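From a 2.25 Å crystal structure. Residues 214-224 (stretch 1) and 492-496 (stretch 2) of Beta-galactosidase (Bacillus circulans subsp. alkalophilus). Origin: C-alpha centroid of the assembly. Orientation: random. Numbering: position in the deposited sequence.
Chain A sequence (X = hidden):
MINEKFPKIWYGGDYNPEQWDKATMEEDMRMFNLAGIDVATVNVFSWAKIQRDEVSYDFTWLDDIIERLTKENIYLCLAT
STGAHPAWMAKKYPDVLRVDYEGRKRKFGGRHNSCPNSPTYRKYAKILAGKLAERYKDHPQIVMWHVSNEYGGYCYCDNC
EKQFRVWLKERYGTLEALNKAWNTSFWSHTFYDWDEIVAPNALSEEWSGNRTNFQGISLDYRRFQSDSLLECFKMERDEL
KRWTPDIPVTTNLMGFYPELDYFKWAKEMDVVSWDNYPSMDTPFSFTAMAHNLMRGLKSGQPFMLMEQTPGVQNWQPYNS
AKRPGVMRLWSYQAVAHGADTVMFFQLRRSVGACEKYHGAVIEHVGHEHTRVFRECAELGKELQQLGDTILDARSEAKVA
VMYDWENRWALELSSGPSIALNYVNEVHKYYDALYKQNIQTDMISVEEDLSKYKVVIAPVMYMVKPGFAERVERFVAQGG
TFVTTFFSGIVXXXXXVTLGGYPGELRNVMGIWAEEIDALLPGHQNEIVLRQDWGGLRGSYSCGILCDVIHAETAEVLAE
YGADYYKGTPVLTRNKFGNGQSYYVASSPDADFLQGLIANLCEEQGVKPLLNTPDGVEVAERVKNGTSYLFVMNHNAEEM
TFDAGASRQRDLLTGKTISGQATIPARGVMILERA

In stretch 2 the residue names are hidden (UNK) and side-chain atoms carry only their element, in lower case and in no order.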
# COMPACT_ATOMS: atom_id res chain seq x y z
N PHE A 214 6.83 -20.87 6.98
CA PHE A 214 7.87 -21.75 7.48
C PHE A 214 9.13 -20.98 7.87
O PHE A 214 10.03 -20.82 7.05
CB PHE A 214 8.20 -22.83 6.43
CG PHE A 214 7.50 -24.12 6.69
CD1 PHE A 214 6.16 -24.27 6.37
CD2 PHE A 214 8.17 -25.16 7.33
CE1 PHE A 214 5.50 -25.46 6.66
CE2 PHE A 214 7.51 -26.34 7.61
CZ PHE A 214 6.18 -26.49 7.28
N GLN A 215 9.21 -20.50 9.11
CA GLN A 215 10.31 -19.59 9.46
C GLN A 215 11.68 -20.26 9.34
O GLN A 215 12.67 -19.60 9.02
CB GLN A 215 10.12 -18.84 10.80
CG GLN A 215 8.88 -19.15 11.64
CD GLN A 215 7.55 -18.83 10.97
OE1 GLN A 215 6.96 -19.70 10.33
NE2 GLN A 215 7.05 -17.61 11.15
N GLY A 216 11.73 -21.57 9.56
CA GLY A 216 12.99 -22.28 9.49
C GLY A 216 13.63 -22.16 8.13
O GLY A 216 14.85 -21.98 8.00
N ILE A 217 12.81 -22.27 7.09
CA ILE A 217 13.27 -22.11 5.72
C ILE A 217 13.70 -20.65 5.45
O ILE A 217 14.78 -20.39 4.94
CB ILE A 217 12.17 -22.54 4.74
CG1 ILE A 217 11.76 -23.99 5.03
CG2 ILE A 217 12.63 -22.40 3.31
CD1 ILE A 217 10.70 -24.54 4.09
N SER A 218 12.83 -19.71 5.81
CA SER A 218 13.10 -18.30 5.61
C SER A 218 14.37 -17.87 6.33
O SER A 218 15.19 -17.12 5.79
CB SER A 218 11.92 -17.48 6.11
OG SER A 218 10.77 -17.74 5.33
N LEU A 219 14.54 -18.35 7.55
CA LEU A 219 15.71 -18.04 8.36
C LEU A 219 16.99 -18.54 7.69
O LEU A 219 17.94 -17.78 7.53
CB LEU A 219 15.56 -18.64 9.75
CG LEU A 219 16.68 -18.41 10.77
CD1 LEU A 219 17.04 -16.94 10.85
CD2 LEU A 219 16.27 -18.95 12.16
N ASP A 220 17.00 -19.82 7.32
CA ASP A 220 18.13 -20.41 6.61
C ASP A 220 18.45 -19.76 5.28
O ASP A 220 19.60 -19.69 4.88
CB ASP A 220 17.95 -21.92 6.39
CG ASP A 220 18.23 -22.72 7.65
OD1 ASP A 220 17.91 -23.93 7.67
OD2 ASP A 220 18.75 -22.14 8.63
N TYR A 221 17.43 -19.31 4.56
CA TYR A 221 17.71 -18.70 3.27
C TYR A 221 18.43 -17.36 3.44
O TYR A 221 19.36 -17.02 2.68
CB TYR A 221 16.43 -18.55 2.44
CG TYR A 221 16.72 -18.35 0.98
CD1 TYR A 221 17.06 -19.44 0.16
CD2 TYR A 221 16.66 -17.08 0.40
CE1 TYR A 221 17.33 -19.26 -1.19
CE2 TYR A 221 16.93 -16.89 -0.94
CZ TYR A 221 17.27 -17.98 -1.72
OH TYR A 221 17.54 -17.78 -3.05
N ARG A 222 18.03 -16.61 4.47
CA ARG A 222 18.71 -15.36 4.79
C ARG A 222 20.16 -15.62 5.22
O ARG A 222 21.07 -14.90 4.80
CB ARG A 222 17.92 -14.56 5.83
CG ARG A 222 16.68 -13.89 5.23
CD ARG A 222 15.56 -13.68 6.24
NE ARG A 222 14.42 -12.97 5.64
CZ ARG A 222 13.51 -13.55 4.85
NH1 ARG A 222 13.60 -14.85 4.56
NH2 ARG A 222 12.52 -12.83 4.33
N ARG A 223 20.40 -16.67 6.02
CA ARG A 223 21.78 -17.04 6.33
C ARG A 223 22.54 -17.30 5.03
O ARG A 223 23.65 -16.81 4.83
CB ARG A 223 21.84 -18.29 7.20
CG ARG A 223 21.19 -18.17 8.55
CD ARG A 223 21.20 -19.49 9.31
NE ARG A 223 21.10 -19.28 10.75
CZ ARG A 223 20.27 -19.92 11.57
NH1 ARG A 223 19.45 -20.85 11.10
NH2 ARG A 223 20.26 -19.62 12.87
N PHE A 224 21.92 -18.07 4.14
CA PHE A 224 22.53 -18.51 2.89
C PHE A 224 22.88 -17.35 1.97
O PHE A 224 24.00 -17.25 1.45
CB PHE A 224 21.56 -19.50 2.21
CG PHE A 224 21.86 -19.75 0.76
CD1 PHE A 224 23.05 -20.34 0.37
CD2 PHE A 224 20.95 -19.39 -0.21
CE1 PHE A 224 23.33 -20.57 -0.97
CE2 PHE A 224 21.22 -19.61 -1.55
CZ PHE A 224 22.42 -20.19 -1.93
N UNK A 492 15.73 -22.02 19.78
CA UNK A 492 17.13 -22.26 19.48
C UNK A 492 17.49 -21.74 18.09
O UNK A 492 16.72 -21.01 17.48
c UNK A 492 16.91 -24.57 18.48
n UNK A 492 17.18 -25.88 18.51
o UNK A 492 16.22 -24.06 17.59
c UNK A 492 17.50 -23.74 19.60
N UNK A 493 18.65 -22.14 17.60
CA UNK A 493 19.21 -21.64 16.35
C UNK A 493 18.36 -21.96 15.13
O UNK A 493 18.56 -21.36 14.08
o UNK A 493 21.93 -25.62 16.79
o UNK A 493 22.60 -23.90 15.55
c UNK A 493 20.59 -22.26 16.16
c UNK A 493 20.70 -23.59 16.90
c UNK A 493 21.82 -24.43 16.38
N UNK A 494 17.44 -22.90 15.25
CA UNK A 494 16.56 -23.21 14.12
C UNK A 494 15.16 -22.68 14.30
O UNK A 494 14.26 -23.04 13.57
n UNK A 494 18.43 -24.70 12.35
c UNK A 494 16.53 -24.71 13.84
o UNK A 494 18.43 -26.13 14.07
c UNK A 494 17.88 -25.25 13.42
N UNK A 495 14.98 -21.79 15.27
CA UNK A 495 13.67 -21.22 15.55
C UNK A 495 12.72 -22.29 16.04
O UNK A 495 11.50 -22.21 15.78
o UNK A 495 12.03 -18.97 15.77
o UNK A 495 10.93 -19.52 13.94
c UNK A 495 11.94 -19.59 14.69
c UNK A 495 13.08 -20.52 14.32
N UNK A 496 13.26 -23.29 16.73
CA UNK A 496 12.44 -24.32 17.36
C UNK A 496 12.30 -23.98 18.84
O UNK A 496 13.29 -23.64 19.51
c UNK A 496 13.07 -25.71 17.22
c UNK A 496 11.91 -26.70 15.17
c UNK A 496 14.17 -27.60 15.95
c UNK A 496 13.25 -26.36 15.84
O HOH W 1 16.85 -22.82 10.66

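Position 492 has four side-chain atoms: two carbons, the second carrying one oxygen and one nitrogen. That is a short carboxamide, with no part of it within reach of stretch 1. The lone oxygen lies 2.9 Å from the backbone N of position 494 and 3.2 Å from the backbone N of position 496, and a side-chain nitrogen could not accept from both. The residue is Asn492, and its OD1 takes hydrogen bonds from those two amides. Its chi1 of 71° (p) folds the side chain back over its own loop, so its work is to shape the turn.

Position 493 carries three carbons in a row, the last with two oxygens, a carboxylate on a two-carbon arm. The CA-to-CB bond points sideways, and the charged end plays no part in the contact. What stretch 1 uses is the backbone: the carbonyl O of 493 sits 2.7 Å from Arg223 NH2. The side chain comes nearest through its CB, 4.2 Å from the same NH2. Three carbons and two oxygens make this Glu493.

Position 494 again shows two carbons, the second bearing one oxygen and one nitrogen. The nitrogen lies 4.2 Å from Arg223 NH1, too far for a direct bond, but 3.0 Å from the oxygen of water 1, which accepts from it. This is Asn494. Water 1 in turn donates to Asp220 OD2 at 2.9 Å and, weakly, to Gly216 O at 3.4 Å, so Asn494 ND2 reaches the helix through one solvent molecule. The backbone also comes near here: the CA atoms of Gly216 and Asn494 are 5.9 Å apart, and Gly216 CA is 4.3 Å from Asn494 O.

Position 495 has two carbons, the second with two oxygens: a carboxylate on a one-carbon arm. Its CA-to-CB bond points toward the helix. CB lies 4.2 Å from Leu219 CD2, and one oxygen comes to 3.1 Å from Gln215 CG, a tight packing contact. The residue is Asp495; both of its carboxylate oxygens are hydrogen-bonded elsewhere in the structure.

Position 496 has four carbons, forked at the second, and no heteroatom. It stays out of reach of stretch 1, and the branching makes it Leu496. Its backbone O accepts from Asn492 N at 2.9 Å, helping to close the loop.

The contact sets a type I turn, Asn492 to Asp495, against one side of a helix. Gln215, Leu219 and Arg223 follow one another at four-residue steps, which brings all three to the turn. Arg223 makes the direct polar link: NH2 donates to Glu493 O at 2.7 Å, while NH1 adds a weak bond to Glu493 O at 3.2 Å. NH1 also forms a salt bridge with Asp220 OD2 at 2.9 Å, which helps to hold the guanidinium in place. Leu219 CD2 packs 3.8 Å from Glu493 O. The rule is economical: an arginine braced within its own helix reads a backbone carbonyl, and a water carries the neighboring amide.

Stretch 2 (492-496) NENDL
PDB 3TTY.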